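Local atomic coordinates of 3-dehydroquinate dehydratase (Aquifex aeolicus, PDB entry 2EGZ), a protein that probably catalyses the cis-dehydration of 3-dehydroquinate to 3-dehydroshikimate through a Schiff-base intermediate, the third step of the chorismate pathway leading to the aromatic amino acids. Residues B[28-33]-B[59-64]; B[86-91]-B[112-117]; B[41-46]-B[78-83]. All coordinates share one frame; numbering follows the deposited sequence.

Interaction 1 of 3, residues B[28-33]-B[59-64]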
loop_
_atom_site.group_PDB
_atom_site.type_symbol
_atom_site.label_atom_id
_atom_site.label_comp_id
_atom_site.label_asym_id
_atom_site.label_seq_id
_atom_site.Cartn_x
_atom_site.Cartn_y
_atom_site.Cartn_z
ATOM N N GLU B 28 22.422 -5.833 -5.243
ATOM C CA GLU B 28 21.301 -4.934 -5.035
ATOM C C GLU B 28 21.626 -4.031 -3.855
ATOM O O GLU B 28 21.777 -4.505 -2.728
ATOM C CB GLU B 28 20.012 -5.699 -4.726
ATOM C CG GLU B 28 18.861 -4.766 -4.332
ATOM C CD GLU B 28 17.571 -5.497 -4.013
ATOM O OE1 GLU B 28 17.637 -6.547 -3.345
ATOM O OE2 GLU B 28 16.490 -5.012 -4.417
ATOM N N LEU B 29 21.748 -2.736 -4.110
ATOM C CA LEU B 29 22.035 -1.808 -3.029
ATOM C C LEU B 29 20.721 -1.471 -2.344
ATOM O O LEU B 29 19.860 -0.813 -2.923
ATOM C CB LEU B 29 22.690 -0.524 -3.556
ATOM C CG LEU B 29 24.174 -0.565 -3.937
ATOM C CD1 LEU B 29 24.385 -1.538 -5.077
ATOM C CD2 LEU B 29 24.639 0.827 -4.341
ATOM N N ARG B 30 20.558 -1.960 -1.120
ATOM C CA ARG B 30 19.354 -1.681 -0.350
ATOM C C ARG B 30 19.647 -0.397 0.411
ATOM O O ARG B 30 20.015 -0.425 1.586
ATOM C CB ARG B 30 19.058 -2.830 0.619
ATOM C CG ARG B 30 18.475 -4.074 -0.048
ATOM C CD ARG B 30 17.103 -3.777 -0.645
ATOM N NE ARG B 30 16.158 -3.334 0.381
ATOM C CZ ARG B 30 15.420 -4.150 1.128
ATOM N NH1 ARG B 30 15.504 -5.464 0.963
ATOM N NH2 ARG B 30 14.616 -3.651 2.057
ATOM N N VAL B 31 19.490 0.728 -0.280
ATOM C CA VAL B 31 19.766 2.034 0.300
ATOM C C VAL B 31 18.934 2.325 1.543
ATOM O O VAL B 31 19.318 3.154 2.367
ATOM C CB VAL B 31 19.550 3.148 -0.737
ATOM C CG1 VAL B 31 19.965 4.494 -0.154
ATOM C CG2 VAL B 31 20.358 2.842 -1.993
ATOM N N ASP B 32 17.801 1.646 1.688
ATOM C CA ASP B 32 16.956 1.852 2.859
ATOM C C ASP B 32 17.640 1.302 4.112
ATOM O O ASP B 32 17.240 1.610 5.236
ATOM C CB ASP B 32 15.600 1.167 2.667
ATOM C CG ASP B 32 15.734 -0.275 2.222
ATOM O OD1 ASP B 32 16.201 -0.499 1.084
ATOM O OD2 ASP B 32 15.381 -1.180 3.007
ATOM N N GLN B 33 18.673 0.489 3.908
ATOM C CA GLN B 33 19.417 -0.113 5.008
ATOM C C GLN B 33 20.780 0.557 5.186
ATOM O O GLN B 33 21.612 0.094 5.967
ATOM C CB GLN B 33 19.600 -1.608 4.745
ATOM C CG GLN B 33 18.285 -2.369 4.610
ATOM C CD GLN B 33 17.767 -2.895 5.935
ATOM O OE1 GLN B 33 17.711 -2.168 6.930
ATOM N NE2 GLN B 33 17.379 -4.169 5.953
ATOM N N THR B 59 17.804 0.044 -5.124
ATOM C CA THR B 59 16.578 -0.119 -4.355
ATOM C C THR B 59 16.583 0.785 -3.133
ATOM O O THR B 59 17.575 0.871 -2.416
ATOM C CB THR B 59 16.397 -1.570 -3.860
ATOM O OG1 THR B 59 16.252 -2.446 -4.982
ATOM C CG2 THR B 59 15.153 -1.684 -2.981
ATOM N N ILE B 60 15.466 1.461 -2.910
ATOM C CA ILE B 60 15.314 2.343 -1.758
ATOM C C ILE B 60 13.916 2.004 -1.269
ATOM O O ILE B 60 12.993 2.807 -1.373
ATOM C CB ILE B 60 15.372 3.821 -2.173
ATOM C CG1 ILE B 60 16.577 4.056 -3.087
ATOM C CG2 ILE B 60 15.493 4.698 -0.928
ATOM C CD1 ILE B 60 16.638 5.450 -3.680
ATOM N N ARG B 61 13.777 0.789 -0.747
ATOM C CA ARG B 61 12.493 0.270 -0.289
ATOM C C ARG B 61 11.665 1.179 0.607
ATOM O O ARG B 61 12.147 1.689 1.617
ATOM C CB ARG B 61 12.695 -1.072 0.419
ATOM C CG ARG B 61 11.409 -1.866 0.583
ATOM C CD ARG B 61 10.942 -2.434 -0.750
ATOM N NE ARG B 61 11.908 -3.390 -1.284
ATOM C CZ ARG B 61 12.155 -4.585 -0.751
ATOM N NH1 ARG B 61 11.505 -4.991 0.336
ATOM N NH2 ARG B 61 13.068 -5.375 -1.297
ATOM N N SER B 62 10.404 1.365 0.228
ATOM C CA SER B 62 9.490 2.191 1.004
ATOM C C SER B 62 9.174 1.444 2.298
ATOM O O SER B 62 9.184 0.211 2.334
ATOM C CB SER B 62 8.202 2.446 0.216
ATOM O OG SER B 62 7.546 1.234 -0.117
ATOM N N PRO B 63 8.894 2.182 3.380
ATOM C CA PRO B 63 8.584 1.548 4.663
ATOM C C PRO B 63 7.395 0.583 4.641
ATOM O O PRO B 63 7.392 -0.413 5.361
ATOM C CB PRO B 63 8.361 2.742 5.592
ATOM C CG PRO B 63 7.871 3.815 4.661
ATOM C CD PRO B 63 8.783 3.647 3.474
ATOM N N GLU B 64 6.397 0.868 3.810
ATOM C CA GLU B 64 5.219 0.006 3.726
ATOM C C GLU B 64 5.521 -1.369 3.142
ATOM O O GLU B 64 4.782 -2.322 3.380
ATOM C CB GLU B 64 4.112 0.673 2.900
ATOM C CG GLU B 64 4.596 1.305 1.611
ATOM C CD GLU B 64 5.080 2.732 1.811
ATOM O OE1 GLU B 64 5.656 3.025 2.878
ATOM O OE2 GLU B 64 4.894 3.560 0.893
#
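Arg30 and Thr59 pair across the C-terminal ends of parallel strands 26-30 and 55-59, their side chains on one face of the sheet. Thr59 N donates to Leu29 O at 3.1 Å, in the carbonyl plane, and Val31 N donates to Thr59 O nearly along the C=O axis. From CB of Arg30, CG leaves beside the backbone N (chi1 -76°), and bends at chi2 and chi3 bring the chain alongside Thr59. Arg30 CD rests on Thr59 CG2 at 3.7 Å. Arg30 NE donates, in the guanidinium plane, to the syn lone pair of Asp32 OD1 (2.9 Å), part of a salt bridge. At CZ the group stacks on the Arg61 guanidinium, planes 27° apart and centres 3.8 Å apart. This is the mouth of the type I dehydroquinase TIM barrel, where Arg61 binds 3-dehydroquinate and Glu28, Leu29 and Arg30 are predicted to do so. Arg30 NH1 comes within 3.3 Å of Arg61 NH2, donor against donor, while Arg30 NH2 completes a side-on grip through Asp32 OD2 at 2.8 Å; this carboxylate probably offsets part of the repulsion. Arg61 is tied elsewhere, NH1 to Glu65 O and NH2 to a bound tartaric acid. Thr59 OG1 donates to the anti lone pair of Glu28 OE2, 2.6 Å away at the end of an extended chain. Facing helices 39-51 and 73-80 instead, Val31 CB packs beside Ile60 CG1 at 3.9 Å.

Interaction 2 of 3, residues B[86-91]-B[112-117]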
loop_
_atom_site.group_PDB
_atom_site.type_symbol
_atom_site.label_atom_id
_atom_site.label_comp_id
_atom_site.label_asym_id
_atom_site.label_seq_id
_atom_site.Cartn_x
_atom_site.Cartn_y
_atom_site.Cartn_z
ATOM N N TYR B 86 19.734 -1.476 -13.094
ATOM C CA TYR B 86 18.316 -1.649 -12.776
ATOM C C TYR B 86 17.959 -0.718 -11.627
ATOM O O TYR B 86 18.808 -0.375 -10.803
ATOM C CB TYR B 86 18.002 -3.057 -12.257
ATOM C CG TYR B 86 18.322 -4.217 -13.162
ATOM C CD1 TYR B 86 17.350 -4.755 -14.007
ATOM C CD2 TYR B 86 19.574 -4.827 -13.120
ATOM C CE1 TYR B 86 17.617 -5.881 -14.778
ATOM C CE2 TYR B 86 19.852 -5.947 -13.886
ATOM C CZ TYR B 86 18.871 -6.472 -14.708
ATOM O OH TYR B 86 19.133 -7.607 -15.439
ATOM N N THR B 87 16.690 -0.335 -11.578
ATOM C CA THR B 87 16.154 0.465 -10.488
ATOM C C THR B 87 14.879 -0.273 -10.092
ATOM O O THR B 87 14.049 -0.595 -10.945
ATOM C CB THR B 87 15.794 1.902 -10.909
ATOM O OG1 THR B 87 16.992 2.658 -11.128
ATOM C CG2 THR B 87 14.972 2.573 -9.813
ATOM N N ASP B 88 14.747 -0.578 -8.807
ATOM C CA ASP B 88 13.569 -1.277 -8.306
ATOM C C ASP B 88 12.692 -0.270 -7.569
ATOM O O ASP B 88 13.105 0.291 -6.556
ATOM C CB ASP B 88 13.988 -2.405 -7.347
ATOM C CG ASP B 88 12.801 -3.196 -6.803
ATOM O OD1 ASP B 88 11.745 -2.583 -6.528
ATOM O OD2 ASP B 88 12.925 -4.432 -6.626
ATOM N N ILE B 89 11.494 -0.035 -8.091
ATOM C CA ILE B 89 10.552 0.885 -7.466
ATOM C C ILE B 89 9.285 0.082 -7.171
ATOM O O ILE B 89 8.927 -0.811 -7.931
ATOM C CB ILE B 89 10.226 2.079 -8.402
ATOM C CG1 ILE B 89 9.287 3.071 -7.699
ATOM C CG2 ILE B 89 9.602 1.576 -9.690
ATOM C CD1 ILE B 89 9.891 3.727 -6.472
ATOM N N GLU B 90 8.619 0.379 -6.059
ATOM C CA GLU B 90 7.402 -0.351 -5.708
ATOM C C GLU B 90 6.232 0.093 -6.574
ATOM O O GLU B 90 6.089 1.281 -6.884
ATOM C CB GLU B 90 7.028 -0.129 -4.240
ATOM C CG GLU B 90 8.114 -0.427 -3.211
ATOM C CD GLU B 90 9.210 0.620 -3.187
ATOM O OE1 GLU B 90 8.942 1.782 -3.569
ATOM O OE2 GLU B 90 10.338 0.284 -2.767
ATOM N N LEU B 91 5.392 -0.862 -6.964
ATOM C CA LEU B 91 4.220 -0.551 -7.773
ATOM C C LEU B 91 3.342 0.407 -6.972
ATOM O O LEU B 91 2.652 1.251 -7.538
ATOM C CB LEU B 91 3.432 -1.831 -8.086
ATOM C CG LEU B 91 2.092 -1.704 -8.824
ATOM C CD1 LEU B 91 2.294 -1.063 -10.189
ATOM C CD2 LEU B 91 1.470 -3.082 -8.977
ATOM N N ILE B 112 12.527 -2.192 -12.555
ATOM C CA ILE B 112 11.854 -3.325 -11.942
ATOM C C ILE B 112 10.740 -2.684 -11.130
ATOM O O ILE B 112 10.978 -1.714 -10.422
ATOM C CB ILE B 112 12.781 -4.103 -10.986
ATOM C CG1 ILE B 112 13.841 -4.868 -11.783
ATOM C CG2 ILE B 112 11.963 -5.057 -10.130
ATOM C CD1 ILE B 112 14.880 -5.540 -10.896
ATOM N N ILE B 113 9.522 -3.197 -11.257
ATOM C CA ILE B 113 8.398 -2.656 -10.507
ATOM C C ILE B 113 7.936 -3.785 -9.610
ATOM O O ILE B 113 7.387 -4.786 -10.074
ATOM C CB ILE B 113 7.285 -2.190 -11.450
ATOM C CG1 ILE B 113 7.809 -1.019 -12.294
ATOM C CG2 ILE B 113 6.058 -1.767 -10.644
ATOM C CD1 ILE B 113 6.852 -0.540 -13.375
ATOM N N SER B 114 8.176 -3.615 -8.317
ATOM C CA SER B 114 7.885 -4.648 -7.338
ATOM C C SER B 114 6.651 -4.540 -6.453
ATOM O O SER B 114 6.071 -3.471 -6.261
ATOM C CB SER B 114 9.103 -4.807 -6.434
ATOM O OG SER B 114 9.364 -3.585 -5.757
ATOM N N TYR B 115 6.286 -5.694 -5.902
ATOM C CA TYR B 115 5.164 -5.832 -4.990
ATOM C C TYR B 115 5.581 -6.880 -3.971
ATOM O O TYR B 115 6.018 -7.968 -4.349
ATOM C CB TYR B 115 3.912 -6.328 -5.718
ATOM C CG TYR B 115 2.821 -6.749 -4.755
ATOM C CD1 TYR B 115 2.093 -5.800 -4.043
ATOM C CD2 TYR B 115 2.577 -8.100 -4.492
ATOM C CE1 TYR B 115 1.155 -6.180 -3.082
ATOM C CE2 TYR B 115 1.642 -8.492 -3.534
ATOM C CZ TYR B 115 0.938 -7.526 -2.831
ATOM O OH TYR B 115 0.039 -7.905 -1.855
ATOM N N HIS B 116 5.471 -6.561 -2.689
ATOM C CA HIS B 116 5.834 -7.526 -1.661
ATOM C C HIS B 116 4.688 -7.769 -0.689
ATOM O O HIS B 116 3.949 -6.848 -0.340
ATOM C CB HIS B 116 7.041 -7.047 -0.847
ATOM C CG HIS B 116 8.235 -6.683 -1.671
ATOM N ND1 HIS B 116 8.268 -5.573 -2.486
ATOM C CD2 HIS B 116 9.451 -7.267 -1.782
ATOM C CE1 HIS B 116 9.453 -5.489 -3.064
ATOM N NE2 HIS B 116 10.190 -6.503 -2.655
ATOM N N ASN B 117 4.527 -9.017 -0.267
ATOM C CA ASN B 117 3.513 -9.342 0.731
ATOM C C ASN B 117 4.203 -10.302 1.677
ATOM O O ASN B 117 4.435 -11.462 1.345
ATOM C CB ASN B 117 2.271 -10.003 0.125
ATOM C CG ASN B 117 1.134 -10.120 1.139
ATOM O OD1 ASN B 117 1.345 -10.563 2.271
ATOM N ND2 ASN B 117 -0.069 -9.725 0.739
#
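Strands 86-90 and 110-117 run parallel, one beta-alpha-beta crossover apart through helix 94-107, and four backbone bonds join them from Thr87 to Leu91. Ile112 N donates to Thr87 O at 2.7 Å, almost straight at 173°. Ile89 bonds the neighbouring strand through both backbone groups: its N donates to Ile112 O nearly along the C=O axis, and its O accepts Ser114 N from above the carbonyl plane. Leu91 N closes the series on Ser114 O at 2.8 Å. Side chains pack closely around this part. On the face toward helix 94-107, Ile113 CG2 sits against Leu91 CB at 3.7 Å, and Ile113 CG1 lies beside Ile89 CG2. On the opposite face, which lines the barrel interior, Ile112 CG2 touches Asp88 OD2 at 3.7 Å, and further back Ile112 CD1 meets Tyr86 CD1 obliquely at 4.0 Å. Beyond Ser114, strand 110-117 runs on without a partner in 86-91. Tyr115, partly exposed, turns its ring away from 86-91 and makes a weak hydrogen bond to Ser35 of the second subunit, on which Asn117 also packs. The side chain of the catalytic proton donor/acceptor His116 makes no contact with 86-91 but touches Arg61, and its NE2 binds a tartaric acid. The main side-chain bond lies back in the tight part: with Asp88 CG anti to the backbone N (chi1 -179°), Asp88 OD1 accepts a hydrogen bond from Ser114 OG on its syn lone pair at 2.7 Å. The other oxygen, OD2, forms a long, weak ion pair with Lys142 NZ, the Schiff-base lysine. A buried carboxylate gripped by a hydroxyl and close to that amine is probably ionised, and would tend to favour positive charge on the Lys142 side of the pocket.

Interaction 3 of 3, residues B[41-46]-B[78-83]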
loop_
_atom_site.group_PDB
_atom_site.type_symbol
_atom_site.label_atom_id
_atom_site.label_comp_id
_atom_site.label_asym_id
_atom_site.label_seq_id
_atom_site.Cartn_x
_atom_site.Cartn_y
_atom_site.Cartn_z
ATOM N N TYR B 41 27.703 9.275 -1.484
ATOM C CA TYR B 41 27.968 8.005 -0.827
ATOM C C TYR B 41 27.373 6.861 -1.640
ATOM O O TYR B 41 28.033 5.854 -1.882
ATOM C CB TYR B 41 27.361 7.994 0.576
ATOM C CG TYR B 41 27.751 6.791 1.409
ATOM C CD1 TYR B 41 29.044 6.661 1.921
ATOM C CD2 TYR B 41 26.823 5.790 1.701
ATOM C CE1 TYR B 41 29.400 5.566 2.710
ATOM C CE2 TYR B 41 27.170 4.692 2.485
ATOM C CZ TYR B 41 28.458 4.587 2.988
ATOM O OH TYR B 41 28.794 3.511 3.777
ATOM N N VAL B 42 26.123 7.022 -2.065
ATOM C CA VAL B 42 25.457 5.978 -2.835
ATOM C C VAL B 42 26.039 5.867 -4.240
ATOM O O VAL B 42 26.202 4.765 -4.761
ATOM C CB VAL B 42 23.936 6.226 -2.921
ATOM C CG1 VAL B 42 23.260 5.032 -3.581
ATOM C CG2 VAL B 42 23.367 6.434 -1.519
ATOM N N LYS B 43 26.362 7.004 -4.846
ATOM C CA LYS B 43 26.944 6.994 -6.180
ATOM C C LYS B 43 28.244 6.189 -6.185
ATOM O O LYS B 43 28.435 5.314 -7.031
ATOM C CB LYS B 43 27.213 8.426 -6.656
ATOM C CG LYS B 43 27.880 8.512 -8.020
ATOM C CD LYS B 43 27.966 9.948 -8.512
ATOM C CE LYS B 43 28.817 10.058 -9.768
ATOM N NZ LYS B 43 30.254 9.746 -9.491
ATOM N N GLU B 44 29.128 6.473 -5.230
ATOM C CA GLU B 44 30.406 5.766 -5.140
ATOM C C GLU B 44 30.213 4.267 -4.929
ATOM O O GLU B 44 31.018 3.454 -5.400
ATOM C CB GLU B 44 31.261 6.339 -4.000
ATOM C CG GLU B 44 31.485 7.841 -4.087
ATOM C CD GLU B 44 32.677 8.311 -3.264
ATOM O OE1 GLU B 44 32.835 7.852 -2.111
ATOM O OE2 GLU B 44 33.451 9.153 -3.771
ATOM N N LYS B 45 29.154 3.898 -4.213
ATOM C CA LYS B 45 28.866 2.492 -3.967
ATOM C C LYS B 45 28.474 1.819 -5.282
ATOM O O LYS B 45 28.937 0.721 -5.580
ATOM C CB LYS B 45 27.742 2.348 -2.940
ATOM C CG LYS B 45 28.141 2.748 -1.525
ATOM C CD LYS B 45 29.072 1.720 -0.914
ATOM C CE LYS B 45 29.473 2.088 0.509
ATOM N NZ LYS B 45 30.334 3.299 0.561
ATOM N N LEU B 46 27.625 2.483 -6.062
ATOM C CA LEU B 46 27.203 1.947 -7.360
ATOM C C LEU B 46 28.420 1.800 -8.269
ATOM O O LEU B 46 28.570 0.802 -8.978
ATOM C CB LEU B 46 26.200 2.881 -8.040
ATOM C CG LEU B 46 24.794 3.022 -7.456
ATOM C CD1 LEU B 46 24.045 4.112 -8.206
ATOM C CD2 LEU B 46 24.053 1.695 -7.566
ATOM N N GLU B 78 16.360 10.202 -9.078
ATOM C CA GLU B 78 16.586 11.157 -10.155
ATOM C C GLU B 78 18.039 11.165 -10.601
ATOM O O GLU B 78 18.333 11.121 -11.793
ATOM C CB GLU B 78 16.207 12.572 -9.706
ATOM C CG GLU B 78 14.791 12.714 -9.189
ATOM C CD GLU B 78 14.439 14.155 -8.855
ATOM O OE1 GLU B 78 15.191 14.794 -8.084
ATOM O OE2 GLU B 78 13.408 14.645 -9.365
ATOM N N GLU B 79 18.942 11.210 -9.630
ATOM C CA GLU B 79 20.370 11.260 -9.908
ATOM C C GLU B 79 21.071 9.931 -10.178
ATOM O O GLU B 79 21.993 9.871 -10.989
ATOM C CB GLU B 79 21.088 11.958 -8.752
ATOM C CG GLU B 79 20.593 13.367 -8.480
ATOM C CD GLU B 79 20.664 14.244 -9.710
ATOM O OE1 GLU B 79 21.755 14.336 -10.313
ATOM O OE2 GLU B 79 19.630 14.843 -10.072
ATOM N N LEU B 80 20.639 8.866 -9.511
ATOM C CA LEU B 80 21.299 7.579 -9.672
ATOM C C LEU B 80 20.668 6.548 -10.608
ATOM O O LEU B 80 21.357 5.645 -11.079
ATOM C CB LEU B 80 21.518 6.952 -8.293
ATOM C CG LEU B 80 22.299 7.841 -7.318
ATOM C CD1 LEU B 80 22.414 7.150 -5.971
ATOM C CD2 LEU B 80 23.683 8.136 -7.883
ATOM N N SER B 81 19.373 6.660 -10.881
ATOM C CA SER B 81 18.739 5.697 -11.779
ATOM C C SER B 81 19.410 5.660 -13.154
ATOM O O SER B 81 19.498 4.604 -13.783
ATOM C CB SER B 81 17.250 6.004 -11.924
ATOM O OG SER B 81 16.574 5.709 -10.713
ATOM N N PRO B 82 19.879 6.816 -13.649
ATOM C CA PRO B 82 20.533 6.800 -14.961
ATOM C C PRO B 82 21.877 6.069 -14.910
ATOM O O PRO B 82 22.454 5.730 -15.944
ATOM C CB PRO B 82 20.719 8.287 -15.274
ATOM C CG PRO B 82 19.584 8.941 -14.543
ATOM C CD PRO B 82 19.585 8.197 -13.225
ATOM N N LEU B 83 22.365 5.815 -13.700
ATOM C CA LEU B 83 23.661 5.172 -13.528
ATOM C C LEU B 83 23.624 3.724 -13.053
ATOM O O LEU B 83 24.663 3.072 -12.986
ATOM C CB LEU B 83 24.510 6.000 -12.561
ATOM C CG LEU B 83 24.616 7.494 -12.884
ATOM C CD1 LEU B 83 25.423 8.199 -11.789
ATOM C CD2 LEU B 83 25.266 7.682 -14.252
#
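In the outer helical layer of the TIM barrel, helix 39-51 and helix 73-80 lie side by side, Lys43 CA and Leu80 CA 6.7 Å apart, and Leu80 carries most of their contact. Its CG stands anti to the carbonyl carbon (chi1 -56°), so the branched end projects between Val42, Lys43 and Leu46, which share one side of the facing helix. Leu80 CD1 comes to 3.3 Å from Val42 CG1, tighter than usual for two methyl groups, the side chains crossing obliquely. The second branch, Leu80 CD2, sits over the start of the lysine chain, 3.7 Å from Lys43 CB. One turn further along the helix from Val42, Leu46 CD1 reaches across to Leu80 CB at 3.8 Å. The two helices follow neighbouring strands, 26-30 and 55-59, and these residues also pack inward on them: Leu46 touches Leu29 and Thr56, and Leu80 touches Leu58. The contact thus fills the angle between two helices and the sheet beneath, about 17 Å from its centre to the centre of the chain. An alanine in place of Leu80 would remove both methyl branches and would probably loosen the packing of the two helices, since Val42 and Lys43 meet this segment mainly through those branches. Toward the surface the packing thins. The Lys43 chain, extended as far as CE and bent at its last torsion, runs past exposed Leu83, with Lys43 CE still 4.4 Å from Leu83 CD1, and its NZ turns to a salt bridge with Glu47 of its own helix.

In the fold
Interactions 1 and 2 belong to the buried barrel, interaction 3 to its outer layer. The first two share one parallel sheet with centres 10 Å apart; Ser62 N probably bonds Glu90 OE2 between them, and Thr59 packs on Asp88. Both bring charged groups to the active-site end, but 28-33 with 59-64 gathers arginines and carboxylates, whereas 86-91 with 112-117 is chiefly backbone pairing, with Asp88 bonded to a serine hydroxyl across the two strands. Interaction 3 is apolar and borders interaction 1 through Leu29 on Leu46 and Val31 on Val42, so strand 26-30 is backed by the helix that follows it. With interaction 2 its link is a probable hydrogen bond, Ser81 to Thr87.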